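Local atomic coordinates of DsbA-like disulfide oxidoreductase (Wolbachia endosymbiont of Drosophila melanogaster, PDB entry 6EEZ), a protein that catalyses thiol-disulfide exchange and, as a homotrimer, works as a disulfide isomerase of the DsbA-like family. Residues A137-I140 with E141-I144; M143-N146 with S147-L150. One frame throughout, in Å; residues are numbered along the deposited sequence.

Interaction 1: A137-I140 with E141-I144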
loop_
_atom_site.group_PDB
_atom_site.type_symbol
_atom_site.label_atom_id
_atom_site.label_comp_id
_atom_site.label_asym_id
_atom_site.label_seq_id
_atom_site.Cartn_x
_atom_site.Cartn_y
_atom_site.Cartn_z
ATOM N N ALA A 137 -13.458 4.097 12.737
ATOM C CA ALA A 137 -12.242 3.993 13.541
ATOM C C ALA A 137 -11.892 2.530 13.812
ATOM O O ALA A 137 -10.757 2.115 13.566
ATOM C CB ALA A 137 -12.400 4.756 14.835
ATOM N N ASP A 138 -12.860 1.750 14.291
ATOM C CA ASP A 138 -12.626 0.325 14.544
ATOM C C ASP A 138 -12.101 -0.405 13.312
ATOM O O ASP A 138 -11.213 -1.241 13.424
ATOM C CB ASP A 138 -13.904 -0.372 15.009
ATOM C CG ASP A 138 -14.359 0.088 16.363
ATOM O OD1 ASP A 138 -13.614 0.873 16.990
ATOM O OD2 ASP A 138 -15.453 -0.341 16.805
ATOM N N LYS A 139 -12.649 -0.103 12.135
ATOM C CA LYS A 139 -12.324 -0.890 10.955
ATOM C C LYS A 139 -10.971 -0.495 10.404
ATOM O O LYS A 139 -10.222 -1.337 9.927
ATOM C CB LYS A 139 -13.383 -0.740 9.881
ATOM C CG LYS A 139 -13.129 -1.623 8.682
ATOM C CD LYS A 139 -14.360 -2.444 8.333
ATOM C CE LYS A 139 -14.568 -3.592 9.318
ATOM N NZ LYS A 139 -15.864 -4.281 9.082
ATOM N N ILE A 140 -10.661 0.791 10.473
ATOM C CA ILE A 140 -9.345 1.272 10.076
ATOM C C ILE A 140 -8.281 0.665 10.993
ATOM O O ILE A 140 -7.232 0.223 10.537
ATOM C CB ILE A 140 -9.262 2.811 10.142
ATOM C CG1 ILE A 140 -10.203 3.425 9.099
ATOM C CG2 ILE A 140 -7.828 3.276 9.927
ATOM C CD1 ILE A 140 -10.456 4.900 9.289
ATOM N N GLU A 141 -8.557 0.685 12.292
ATOM C CA GLU A 141 -7.639 0.149 13.275
ATOM C C GLU A 141 -7.396 -1.334 12.972
ATOM O O GLU A 141 -6.259 -1.786 12.940
ATOM C CB GLU A 141 -8.197 0.350 14.689
ATOM C CG GLU A 141 -7.452 -0.408 15.796
ATOM C CD GLU A 141 -6.044 0.134 16.045
ATOM O OE1 GLU A 141 -5.727 1.241 15.547
ATOM O OE2 GLU A 141 -5.264 -0.536 16.758
ATOM N N GLN A 142 -8.478 -2.069 12.725
ATOM C CA GLN A 142 -8.411 -3.494 12.411
ATOM C C GLN A 142 -7.575 -3.758 11.172
ATOM O O GLN A 142 -6.748 -4.681 11.159
ATOM C CB GLN A 142 -9.817 -4.067 12.215
ATOM C CG GLN A 142 -9.862 -5.573 12.117
ATOM C CD GLN A 142 -11.276 -6.114 11.967
ATOM O OE1 GLN A 142 -11.795 -6.194 10.857
ATOM N NE2 GLN A 142 -11.905 -6.496 13.089
ATOM N N MET A 143 -7.781 -2.940 10.140
ATOM C CA MET A 143 -7.072 -3.137 8.872
ATOM C C MET A 143 -5.582 -2.887 9.021
ATOM O O MET A 143 -4.773 -3.575 8.407
ATOM C CB MET A 143 -7.644 -2.228 7.776
ATOM C CG MET A 143 -9.013 -2.654 7.257
ATOM S SD MET A 143 -9.775 -1.428 6.149
ATOM C CE MET A 143 -8.758 -1.642 4.692
ATOM N N ILE A 144 -5.213 -1.897 9.822
ATOM C CA ILE A 144 -3.808 -1.550 9.970
ATOM C C ILE A 144 -3.113 -2.607 10.828
ATOM O O ILE A 144 -1.978 -2.995 10.557
ATOM C CB ILE A 144 -3.637 -0.149 10.582
ATOM C CG1 ILE A 144 -3.921 0.908 9.507
ATOM C CG2 ILE A 144 -2.230 0.028 11.171
ATOM C CD1 ILE A 144 -3.787 2.323 9.964
#
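Ile140 and Ile144, one turn apart on the same helix, lie side by side and point the same way. Contact is made branch to tip: CG2 of Ile140 meets CD1 of Ile144 at 4.2 Å. In Ile140 the CG2 methyl, anti to the backbone N, points along the helix towards Ile144. There CG1 lies beside its own backbone N (chi1 -76°), and an extended second torsion (chi2 -180°) carries CD1 outward with a lean back to meet it. The two side chains make one apolar ridge, pressed against helix 76-91 through Lys83 and Ala82.

Met143 continues this buried side. Its CG closes to 3.2 Å from the carbonyl O of Lys139, the oxygen that its own N grips at 2.9 Å, and lies off the oxygen end of that carbonyl before the chain turns off to Leu86 and Phe90. Met143 SD comes 4.2 Å from Lys139 CG, a loose apolar contact.

On the exposed side Lys139 and Gln142 run parallel, again pointing the same way, and Lys139 CE brushes Gln142 OE1 at 4.1 Å, a loose contact between a methylene and an amide oxygen. Glu141 sends its carboxylate away from the preceding turn. OE1 forms a salt bridge with Lys83 and OE2 accepts a bond from Asn145, so both oxygens are occupied and the group ties this helix to helix 76-91.

Under the side chains, N of Glu141, Gln142 and Ile144 bond to O of Ala137, Asp138 and Ile140, and with the Met143 bond they complete four i to i+4 links of alpha-helix. The split between buried and exposed sides makes it amphipathic, here the opening turns of helix 137-154 in the helical part of a DsbA-like fold.

Interaction 2: M143-N146 with S147-L150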
loop_
_atom_site.group_PDB
_atom_site.type_symbol
_atom_site.label_atom_id
_atom_site.label_comp_id
_atom_site.label_asym_id
_atom_site.label_seq_id
_atom_site.Cartn_x
_atom_site.Cartn_y
_atom_site.Cartn_z
ATOM N N MET A 143 -7.781 -2.940 10.140
ATOM C CA MET A 143 -7.072 -3.137 8.872
ATOM C C MET A 143 -5.582 -2.887 9.021
ATOM O O MET A 143 -4.773 -3.575 8.407
ATOM C CB MET A 143 -7.644 -2.228 7.776
ATOM C CG MET A 143 -9.013 -2.654 7.257
ATOM S SD MET A 143 -9.775 -1.428 6.149
ATOM C CE MET A 143 -8.758 -1.642 4.692
ATOM N N ILE A 144 -5.213 -1.897 9.822
ATOM C CA ILE A 144 -3.808 -1.550 9.970
ATOM C C ILE A 144 -3.113 -2.607 10.828
ATOM O O ILE A 144 -1.978 -2.995 10.557
ATOM C CB ILE A 144 -3.637 -0.149 10.582
ATOM C CG1 ILE A 144 -3.921 0.908 9.507
ATOM C CG2 ILE A 144 -2.230 0.028 11.171
ATOM C CD1 ILE A 144 -3.787 2.323 9.964
ATOM N N ASN A 145 -3.801 -3.082 11.851
ATOM C CA ASN A 145 -3.245 -4.126 12.689
ATOM C C ASN A 145 -3.031 -5.385 11.873
ATOM O O ASN A 145 -2.004 -6.068 12.017
ATOM C CB ASN A 145 -4.157 -4.417 13.878
ATOM C CG ASN A 145 -4.070 -3.352 14.941
ATOM O OD1 ASN A 145 -3.069 -2.636 15.035
ATOM N ND2 ASN A 145 -5.112 -3.246 15.761
ATOM N N ASN A 146 -3.981 -5.682 10.989
ATOM C CA ASN A 146 -3.881 -6.898 10.204
ATOM C C ASN A 146 -2.732 -6.796 9.231
ATOM O O ASN A 146 -2.045 -7.780 9.009
ATOM C CB ASN A 146 -5.200 -7.204 9.492
ATOM C CG ASN A 146 -6.233 -7.825 10.427
ATOM O OD1 ASN A 146 -5.901 -8.326 11.515
ATOM N ND2 ASN A 146 -7.485 -7.806 10.012
ATOM N N SER A 147 -2.466 -5.604 8.700
ATOM C CA SER A 147 -1.319 -5.431 7.804
ATOM C C SER A 147 0.003 -5.513 8.550
ATOM O O SER A 147 0.982 -6.058 8.026
ATOM C CB SER A 147 -1.388 -4.094 7.070
ATOM O OG SER A 147 -2.442 -4.078 6.137
ATOM N N ARG A 148 0.055 -4.962 9.759
ATOM C CA ARG A 148 1.272 -5.038 10.545
ATOM C C ARG A 148 1.620 -6.495 10.872
ATOM O O ARG A 148 2.773 -6.903 10.784
ATOM C CB ARG A 148 1.133 -4.237 11.837
ATOM C CG ARG A 148 1.208 -2.739 11.636
ATOM C CD ARG A 148 0.817 -2.022 12.921
ATOM N NE ARG A 148 1.319 -0.648 12.929
ATOM C CZ ARG A 148 1.006 0.250 13.852
ATOM N NH1 ARG A 148 0.175 -0.080 14.838
ATOM N NH2 ARG A 148 1.537 1.473 13.797
ATOM N N LEU A 149 0.619 -7.274 11.261
ATOM C CA LEU A 149 0.842 -8.678 11.576
ATOM C C LEU A 149 1.285 -9.442 10.323
ATOM O O LEU A 149 2.147 -10.331 10.398
ATOM C CB LEU A 149 -0.420 -9.296 12.171
ATOM C CG LEU A 149 -0.625 -9.012 13.656
ATOM C CD1 LEU A 149 -2.081 -9.216 14.072
ATOM C CD2 LEU A 149 0.283 -9.906 14.499
ATOM N N LEU A 150 0.707 -9.079 9.173
ATOM C CA LEU A 150 1.085 -9.703 7.923
ATOM C C LEU A 150 2.536 -9.393 7.596
ATOM O O LEU A 150 3.288 -10.299 7.219
ATOM C CB LEU A 150 0.176 -9.248 6.769
ATOM C CG LEU A 150 0.406 -9.963 5.437
ATOM C CD1 LEU A 150 0.323 -11.469 5.598
ATOM C CD2 LEU A 150 -0.625 -9.503 4.406
#
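Ser147, Arg148, Leu149 and Leu150 give their backbone N-H groups to the carbonyls of Met143, Ile144, Asn145 and Asn146, an unbroken i to i+4 run of alpha-helix whose bonds measure 2.9 to 3.1 Å.

Arg148 reaches back along Ile144. Its CG stands beside its own backbone N (chi1 -75°), which brings it to 3.4 Å from the carbonyl O of Ile144, and from there the chain runs extended to NE. The two side chains cross at a slant, and one face of the guanidinium receives the CG2 methyl of Ile144, 3.9 Å above its plane and displaced towards the rim rather than centred. The same methyl is 4.1 Å from Arg148 CD, so aliphatic stem and charged head share one apolar neighbour. NE donates to the carbonyl O of Pro72, in the loop that leads from strand 65-70 to helix 76-91, which helps to set the head. Arg148 thus stitches helix 137-154 to that connection, in the region where helical insert and thioredoxin core of a DsbA-like fold meet.

Asn145 OD1 approaches NH1 of Arg148 at 4.1 Å, too long to count as a bond, with amide and guanidinium planes turned 29° apart. The stronger partner of this asparagine is Glu141, which takes its ND2 hydrogen. On the exposed side Leu149 puts CG 3.6 Å from Asn145 O, off the oxygen end of the carbonyl its N already holds.

On the buried flank the hydroxyl of Ser147 is hydrogen-bonded to Arg69 NH1, while its side chain packs on Tyr25, whose own hydroxyl bonds to Met143 O. Leu150 touches the preceding turn with CB alone, 3.5 Å from Asn146 O; its CG, anti to the backbone N (chi1 -174°), carries the branch off to Tyr16 and Ile20.

Coming from the N terminus, the chain has already laid down helix 17-20, strand 65-70 and helix 76-91 before it enters helix 137-154, where both interactions lie. Neither closes a long loop: each spans single helical turns. Interaction 1 comes first, and interaction 2 starts before it has ended, the two sharing Met143 and Ile144 and overlapping without nesting, with centres about 9 Å apart. Both touch helix 76-91, the later one also through Arg148 on Leu79, and residues 143-150 add Pro72, Arg69, Tyr25 and helix 17-20 to the surroundings. Together they carry one continuous helix from the helical region towards the thioredoxin sheet.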